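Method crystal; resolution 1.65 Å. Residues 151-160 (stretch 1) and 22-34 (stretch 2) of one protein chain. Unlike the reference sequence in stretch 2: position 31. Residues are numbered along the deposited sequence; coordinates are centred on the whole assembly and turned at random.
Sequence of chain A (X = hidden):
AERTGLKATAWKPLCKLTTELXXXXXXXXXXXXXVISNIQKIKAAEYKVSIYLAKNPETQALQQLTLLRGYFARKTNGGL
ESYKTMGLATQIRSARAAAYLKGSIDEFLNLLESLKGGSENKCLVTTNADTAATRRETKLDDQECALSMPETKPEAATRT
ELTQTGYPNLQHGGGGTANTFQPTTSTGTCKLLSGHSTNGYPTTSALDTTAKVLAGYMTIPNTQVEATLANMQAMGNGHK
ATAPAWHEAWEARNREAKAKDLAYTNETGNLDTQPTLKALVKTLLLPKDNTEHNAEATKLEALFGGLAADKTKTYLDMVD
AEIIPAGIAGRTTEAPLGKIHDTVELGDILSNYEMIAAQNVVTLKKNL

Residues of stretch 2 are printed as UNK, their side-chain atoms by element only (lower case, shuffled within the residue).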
ATOM      1  N   GLU A 151     -13.362  -0.773   7.055  1.00 22.13           N
ATOM      2  CA  GLU A 151     -12.463   0.377   7.035  1.00 24.59           C
ATOM      3  C   GLU A 151     -11.021  -0.073   7.174  1.00 24.55           C
ATOM      4  O   GLU A 151     -10.700  -1.007   7.925  1.00 24.32           O
ATOM      5  CB  GLU A 151     -12.803   1.328   8.187  1.00 26.94           C
ATOM      6  CG  GLU A 151     -11.925   2.561   8.289  1.00 29.89           C
ATOM      7  CD  GLU A 151     -12.154   3.376   9.586  1.00 34.76           C
ATOM      8  OE1 GLU A 151     -12.872   2.892  10.501  1.00 35.91           O
ATOM      9  OE2 GLU A 151     -11.634   4.512   9.669  1.00 36.96           O
ATOM     10  N   THR A 152     -10.119   0.594   6.447  1.00 23.86           N
ATOM     11  CA  THR A 152      -8.711   0.265   6.530  1.00 23.14           C
ATOM     12  C   THR A 152      -8.155   0.983   7.762  1.00 23.84           C
ATOM     13  O   THR A 152      -8.135   2.249   7.836  1.00 25.91           O
ATOM     14  CB  THR A 152      -7.989   0.803   5.312  1.00 23.59           C
ATOM     15  OG1 THR A 152      -8.495   0.183   4.160  1.00 23.34           O
ATOM     16  CG2 THR A 152      -6.554   0.517   5.381  1.00 24.00           C
ATOM     17  N   LYS A 153      -7.711   0.167   8.687  1.00 23.08           N
ATOM     18  CA  LYS A 153      -7.080   0.580   9.930  1.00 25.34           C
ATOM     19  C   LYS A 153      -6.146  -0.523  10.399  1.00 24.13           C
ATOM     20  O   LYS A 153      -6.163  -1.646   9.900  1.00 24.72           O
ATOM     21  CB  LYS A 153      -8.205   0.829  10.978  1.00 28.24           C
ATOM     22  CG  LYS A 153      -9.044  -0.410  11.228  1.00 32.11           C
ATOM     23  CD  LYS A 153     -10.262  -0.144  12.155  1.00 38.95           C
ATOM     24  CE  LYS A 153     -10.989  -1.491  12.433  1.00 42.33           C
ATOM     25  NZ  LYS A 153     -12.197  -1.298  13.265  1.00 50.25           N
ATOM     26  N   PRO A 154      -5.257  -0.209  11.322  1.00 25.11           N
ATOM     27  CA  PRO A 154      -4.286  -1.267  11.633  1.00 25.62           C
ATOM     28  C   PRO A 154      -5.003  -2.517  12.164  1.00 28.26           C
ATOM     29  O   PRO A 154      -6.041  -2.393  12.845  1.00 33.83           O
ATOM     30  CB  PRO A 154      -3.386  -0.626  12.677  1.00 28.14           C
ATOM     31  CG  PRO A 154      -3.563   0.842  12.543  1.00 26.60           C
ATOM     32  CD  PRO A 154      -4.943   1.084  11.967  1.00 26.07           C
ATOM     33  N   GLU A 155      -4.608  -3.689  11.700  1.00 27.12           N
ATOM     34  CA  GLU A 155      -5.230  -4.953  12.087  1.00 29.39           C
ATOM     35  C   GLU A 155      -4.191  -6.001  12.203  1.00 28.81           C
ATOM     36  O   GLU A 155      -3.124  -5.952  11.583  1.00 31.61           O
ATOM     37  CB  GLU A 155      -6.175  -5.567  10.982  1.00 31.71           C
ATOM     38  CG  GLU A 155      -7.246  -4.705  10.374  1.00 30.41           C
ATOM     39  CD  GLU A 155      -8.528  -4.636  11.151  1.00 32.22           C
ATOM     40  OE1 GLU A 155      -9.469  -4.006  10.632  1.00 32.06           O
ATOM     41  OE2 GLU A 155      -8.623  -5.193  12.255  1.00 31.34           O
ATOM     42  N   ALA A 156      -4.538  -7.038  12.975  1.00 26.45           N
ATOM     43  CA  ALA A 156      -3.789  -8.273  12.939  1.00 28.47           C
ATOM     44  C   ALA A 156      -4.788  -9.281  12.343  1.00 28.54           C
ATOM     45  O   ALA A 156      -5.781  -9.609  12.970  1.00 32.24           O
ATOM     46  CB  ALA A 156      -3.385  -8.673  14.314  1.00 29.52           C
ATOM     47  N   ALA A 157      -4.473  -9.772  11.159  1.00 25.70           N
ATOM     48  CA  ALA A 157      -5.314 -10.758  10.456  1.00 24.03           C
ATOM     49  C   ALA A 157      -5.031 -12.188  10.900  1.00 24.30           C
ATOM     50  O   ALA A 157      -3.961 -12.535  11.464  1.00 24.25           O
ATOM     51  CB  ALA A 157      -5.041 -10.619   9.002  1.00 22.89           C
ATOM     52  N   THR A 158      -6.011 -13.061  10.697  1.00 23.18           N
ATOM     53  CA  THR A 158      -5.795 -14.460  10.962  1.00 24.08           C
ATOM     54  C   THR A 158      -4.968 -15.079   9.844  1.00 24.74           C
ATOM     55  O   THR A 158      -4.860 -14.522   8.785  1.00 23.61           O
ATOM     56  CB  THR A 158      -7.087 -15.198  11.180  1.00 24.46           C
ATOM     57  OG1 THR A 158      -7.945 -15.101  10.023  1.00 24.95           O
ATOM     58  CG2 THR A 158      -7.801 -14.663  12.402  1.00 25.57           C
ATOM     59  N   ARG A 159      -4.396 -16.249  10.118  1.00 25.36           N
ATOM     60  CA  ARG A 159      -3.509 -16.920   9.214  1.00 24.65           C
ATOM     61  C   ARG A 159      -3.847 -18.372   9.063  1.00 24.48           C
ATOM     62  O   ARG A 159      -2.984 -19.195   8.690  1.00 22.74           O
ATOM     63  CB  ARG A 159      -2.090 -16.789   9.819  1.00 27.34           C
ATOM     64  CG  ARG A 159      -1.623 -15.349   9.770  1.00 29.19           C
ATOM     65  CD  ARG A 159      -0.896 -15.085   8.486  1.00 30.63           C
ATOM     66  NE  ARG A 159      -0.440 -13.698   8.357  1.00 28.52           N
ATOM     67  CZ  ARG A 159       0.292 -13.263   7.333  1.00 27.43           C
ATOM     68  NH1 ARG A 159       0.669 -14.055   6.343  1.00 26.58           N
ATOM     69  NH2 ARG A 159       0.635 -11.995   7.313  1.00 27.09           N
ATOM     70  N   THR A 160      -5.139 -18.701   9.231  1.00 22.39           N
ATOM     71  CA  THR A 160      -5.551 -20.076   9.096  1.00 22.56           C
ATOM     72  C   THR A 160      -6.143 -20.404   7.784  1.00 22.47           C
ATOM     73  O   THR A 160      -6.170 -21.609   7.396  1.00 22.66           O
ATOM     74  CB  THR A 160      -6.602 -20.422  10.209  1.00 23.19           C
ATOM     75  OG1 THR A 160      -7.534 -19.356  10.403  1.00 22.99           O
ATOM     76  CG2 THR A 160      -5.827 -20.648  11.529  1.00 25.25           C
ATOM     77  N   UNK A  22     -10.581 -10.005   4.726  1.00 20.50           N
ATOM     78  CA  UNK A  22     -11.100  -8.689   5.050  1.00 20.60           C
ATOM     79  C   UNK A  22     -10.089  -7.865   5.856  1.00 19.84           C
ATOM     80  O   UNK A  22     -10.118  -6.655   5.738  1.00 18.92           O
ATOM     81  o   UNK A  22     -12.170  -9.191   7.117  1.00 25.16           O
ATOM     82  c   UNK A  22     -12.448  -8.817   5.813  1.00 22.29           C
ATOM     83  N   UNK A  23      -9.153  -8.496   6.570  1.00 19.70           N
ATOM     84  CA  UNK A  23      -8.189  -7.775   7.394  1.00 20.03           C
ATOM     85  C   UNK A  23      -6.831  -7.613   6.782  1.00 19.37           C
ATOM     86  O   UNK A  23      -5.996  -6.937   7.368  1.00 19.96           O
ATOM     87  c   UNK A  23      -9.248  -8.281   9.667  1.00 25.12           C
ATOM     88  n   UNK A  23      -9.690  -8.554  13.430  1.00 33.29           N
ATOM     89  c   UNK A  23      -8.943  -8.620  11.141  1.00 27.74           C
ATOM     90  c   UNK A  23     -10.091  -8.159  12.033  1.00 31.09           C
ATOM     91  c   UNK A  23      -8.023  -8.406   8.785  1.00 21.62           C
ATOM     92  N   UNK A  24      -6.595  -8.188   5.614  1.00 19.28           N
ATOM     93  CA  UNK A  24      -5.269  -8.117   5.029  1.00 19.31           C
ATOM     94  C   UNK A  24      -4.812  -6.679   4.775  1.00 19.23           C
ATOM     95  O   UNK A  24      -3.674  -6.352   5.072  1.00 19.49           O
ATOM     96  c   UNK A  24      -5.142  -9.018   3.746  1.00 19.26           C
ATOM     97  c   UNK A  24      -5.278 -10.487   4.136  1.00 19.76           C
ATOM     98  c   UNK A  24      -3.835  -8.744   3.000  1.00 19.83           C
ATOM     99  N   UNK A  25      -5.667  -5.812   4.248  1.00 19.60           N
ATOM    100  CA  UNK A  25      -5.321  -4.409   3.957  1.00 19.64           C
ATOM    101  C   UNK A  25      -4.850  -3.707   5.186  1.00 20.03           C
ATOM    102  O   UNK A  25      -3.795  -3.018   5.201  1.00 19.99           O
ATOM    103  o   UNK A  25      -6.722  -4.351   2.056  1.00 23.72           O
ATOM    104  c   UNK A  25      -6.455  -3.656   3.280  1.00 21.39           C
ATOM    105  N   UNK A  26      -5.647  -3.856   6.249  1.00 19.35           N
ATOM    106  CA  UNK A  26      -5.306  -3.326   7.552  1.00 19.83           C
ATOM    107  C   UNK A  26      -4.033  -3.856   8.170  1.00 19.75           C
ATOM    108  O   UNK A  26      -3.275  -3.115   8.825  1.00 19.79           O
ATOM    109  N   UNK A  27      -3.772  -5.126   7.933  1.00 18.99           N
ATOM    110  CA  UNK A  27      -2.518  -5.686   8.400  1.00 20.35           C
ATOM    111  C   UNK A  27      -1.377  -5.132   7.588  1.00 20.14           C
ATOM    112  O   UNK A  27      -0.346  -4.827   8.185  1.00 20.19           O
ATOM    113  o   UNK A  27       0.046  -9.809   8.947  1.00 27.67           O
ATOM    114  o   UNK A  27      -1.878  -9.589  10.101  1.00 27.01           O
ATOM    115  c   UNK A  27      -1.019  -9.174   9.245  1.00 26.68           C
ATOM    116  c   UNK A  27      -1.113  -7.754   8.708  1.00 22.62           C
ATOM    117  c   UNK A  27      -2.507  -7.229   8.432  1.00 21.28           C
ATOM    118  N   UNK A  28      -1.553  -4.944   6.280  1.00 19.72           N
ATOM    119  CA  UNK A  28      -0.565  -4.272   5.516  1.00 20.11           C
ATOM    120  C   UNK A  28      -0.310  -2.802   5.984  1.00 20.20           C
ATOM    121  O   UNK A  28       0.861  -2.317   6.000  1.00 20.26           O
ATOM    122  c   UNK A  28      -0.850  -4.405   4.026  1.00 20.25           C
ATOM    123  s   UNK A  28       0.990  -6.431   3.706  1.00 23.91           S
ATOM    124  c   UNK A  28       1.028  -7.208   5.320  1.00 24.72           C
ATOM    125  c   UNK A  28      -0.707  -5.815   3.505  1.00 21.21           C
ATOM    126  N   UNK A  29      -1.337  -2.079   6.377  1.00 19.36           N
ATOM    127  CA  UNK A  29      -1.099  -0.766   6.972  1.00 20.22           C
ATOM    128  C   UNK A  29      -0.281  -0.844   8.224  1.00 20.79           C
ATOM    129  O   UNK A  29       0.740  -0.117   8.358  1.00 19.75           O
ATOM    130  c   UNK A  29      -1.487   2.266   7.269  1.00 20.35           C
ATOM    131  c   UNK A  29      -3.800   1.719   8.352  1.00 21.63           C
ATOM    132  c   UNK A  29      -2.334   1.277   8.024  1.00 21.21           C
ATOM    133  c   UNK A  29      -2.409  -0.052   7.305  1.00 20.45           C
ATOM    134  N   UNK A  30      -0.657  -1.763   9.104  1.00 20.33           N
ATOM    135  CA  UNK A  30       0.060  -1.933  10.335  1.00 22.71           C
ATOM    136  C   UNK A  30       1.539  -2.269  10.040  1.00 21.41           C
ATOM    137  O   UNK A  30       2.470  -1.709  10.658  1.00 21.57           O
ATOM    138  n   UNK A  30       0.964  -4.027  12.868  1.00 28.49           N
ATOM    139  c   UNK A  30      -0.510  -3.049  11.179  1.00 24.43           C
ATOM    140  c   UNK A  30       0.114  -3.036  12.581  1.00 27.03           C
ATOM    141  o   UNK A  30      -0.116  -2.108  13.352  1.00 28.05           O
ATOM    142  N   UNK A  31       1.766  -3.177   9.099  1.00 21.40           N
ATOM    143  CA  UNK A  31       3.164  -3.630   8.843  1.00 21.62           C
ATOM    144  C   UNK A  31       4.006  -2.485   8.239  1.00 20.88           C
ATOM    145  O   UNK A  31       5.144  -2.255   8.636  1.00 20.25           O
ATOM    146  o   UNK A  31       5.747  -6.302   9.883  1.00 24.33           O
ATOM    147  c   UNK A  31       4.456  -5.596   7.990  1.00 22.94           C
ATOM    148  c   UNK A  31       3.166  -4.812   7.928  1.00 21.33           C
ATOM    149  o   UNK A  31       3.625  -7.052   9.769  1.00 24.54           O
ATOM    150  c   UNK A  31       4.607  -6.349   9.310  1.00 24.22           C
ATOM    151  N   UNK A  32       3.402  -1.747   7.337  1.00 19.73           N
ATOM    152  CA  UNK A  32       4.054  -0.538   6.807  1.00 19.50           C
ATOM    153  C   UNK A  32       4.407   0.485   7.850  1.00 19.79           C
ATOM    154  O   UNK A  32       5.498   1.071   7.834  1.00 19.13           O
ATOM    155  N   UNK A  33       3.473   0.730   8.766  1.00 19.02           N
ATOM    156  CA  UNK A  33       3.733   1.629   9.842  1.00 19.87           C
ATOM    157  C   UNK A  33       4.846   1.173  10.738  1.00 19.91           C
ATOM    158  O   UNK A  33       5.641   2.009  11.203  1.00 19.96           O
ATOM    159  c   UNK A  33       0.054   2.804  10.634  1.00 22.35           C
ATOM    160  n   UNK A  33      -0.573   3.950  10.561  1.00 23.08           N
ATOM    161  c   UNK A  33       1.382   2.683   9.908  1.00 20.88           C
ATOM    162  o   UNK A  33      -0.352   1.868  11.310  1.00 23.71           O
ATOM    163  c   UNK A  33       2.469   1.913  10.688  1.00 20.01           C
ATOM    164  N   UNK A  34       4.933  -0.116  10.993  1.00 20.53           N
ATOM    165  CA  UNK A  34       6.009  -0.679  11.817  1.00 21.63           C
ATOM    166  C   UNK A  34       7.337  -0.617  11.062  1.00 21.14           C
ATOM    167  O   UNK A  34       8.353  -0.338  11.685  1.00 21.68           O
ATOM    168  o   UNK A  34       4.505  -0.380  14.922  1.00 46.01           O
ATOM    169  c   UNK A  34       5.689  -2.119  12.202  1.00 24.71           C
ATOM    170  c   UNK A  34       4.650  -2.159  13.344  1.00 30.72           C
ATOM    171  c   UNK A  34       5.174  -1.382  14.555  1.00 36.14           C
ATOM    172  o   UNK A  34       6.322  -1.667  15.050  1.00 45.07           O
TER
HETATM  173  O   HOH W   1      -8.049 -11.290  13.297  1.00 30.59           O
HETATM  174  O   HOH W   2      -7.290  -6.893  14.378  1.00 40.64           O
HETATM  175  O   HOH W   3      -1.455 -12.104  10.537  1.00 28.43           O

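Position 22 has one carbon and one oxygen beyond CA and touches nothing on stretch 1: serine, S22, its hydroxyl hydrogen-bonded elsewhere in the structure. At position 23 four carbons in a row end in a nitrogen; the first carbon packs on A157 and the nitrogen nears the carboxylate of E155. This is lysine. K23 CB lies 3.7 Å from A157 CB, and NZ lies 3.7 Å from E155 OE2, a long salt bridge. Length suits it here, because the aliphatic part covers the alanine while the charge reaches the carboxylate.

Position 24 bears one carbon carrying two more, with CB pointing away from stretch 1; V24 is buried, as befits an apolar branched side chain. Position 25 has one carbon and one oxygen, its CB 4.4 Å from T152 OG1; it is serine, and S25 is small enough for a buried place beside T152.

Position 26 has no side-chain atoms, and its CA lies 3.0 Å from K153 O. It is glycine: a CB on G26 would lie 2.3 Å from E155 CG and 2.4 Å from K153 O, both clashes.

At position 27 three carbons end in two oxygens. Position 27 accepts a hydrogen bond from the backbone N of A157 and meets the guanidinium of R159, so an acid fits: E27. Its OE2 is 2.8 Å from A157 N, and its OE1 is 2.8 Å from R159 NH2, near the guanidinium plane, in a salt bridge.

Position 28 is an unbranched chain of two carbons, sulfur and carbon, hence methionine; M28 is buried and makes no contact with stretch 1. Position 29 has four carbons forked at the second, an end carbon against P154: leucine. L29 CD2 packs 3.8 Å from P154 CD, apolar against apolar.

Position 30 has two carbons, the second bearing oxygen and nitrogen, with the oxygen near P154: N30, OD1 3.7 Å from P154 CB. Position 31, three carbons and two oxygens, is E31, which differs from the reference sequence and makes no contact here; position 32, without a side chain, is G32, out of reach. Position 33 has three carbons ending in oxygen and nitrogen, the oxygen near P154: Q33, OE1 3.6 Å from P154 CG. The amide ends of N30 and Q33 suit partly exposed places beside the proline, without hydrogen bonds to stretch 1. Position 34, three carbons and two oxygens, is E34, too distant to touch.

The contact works by laying an irregular loop segment against a helix bared at G26. There, E155 N makes a weak hydrogen bond to G26 O (3.2 Å), while E27 grips A157 and R159. Water 3 reinforces that grip, donating to E27 OE2 and A157 O and accepting from R159 NE; water 2 links K23 NZ with E155 OE2.

Stretch 2 (22-34) SKVSGEMLNEGQE
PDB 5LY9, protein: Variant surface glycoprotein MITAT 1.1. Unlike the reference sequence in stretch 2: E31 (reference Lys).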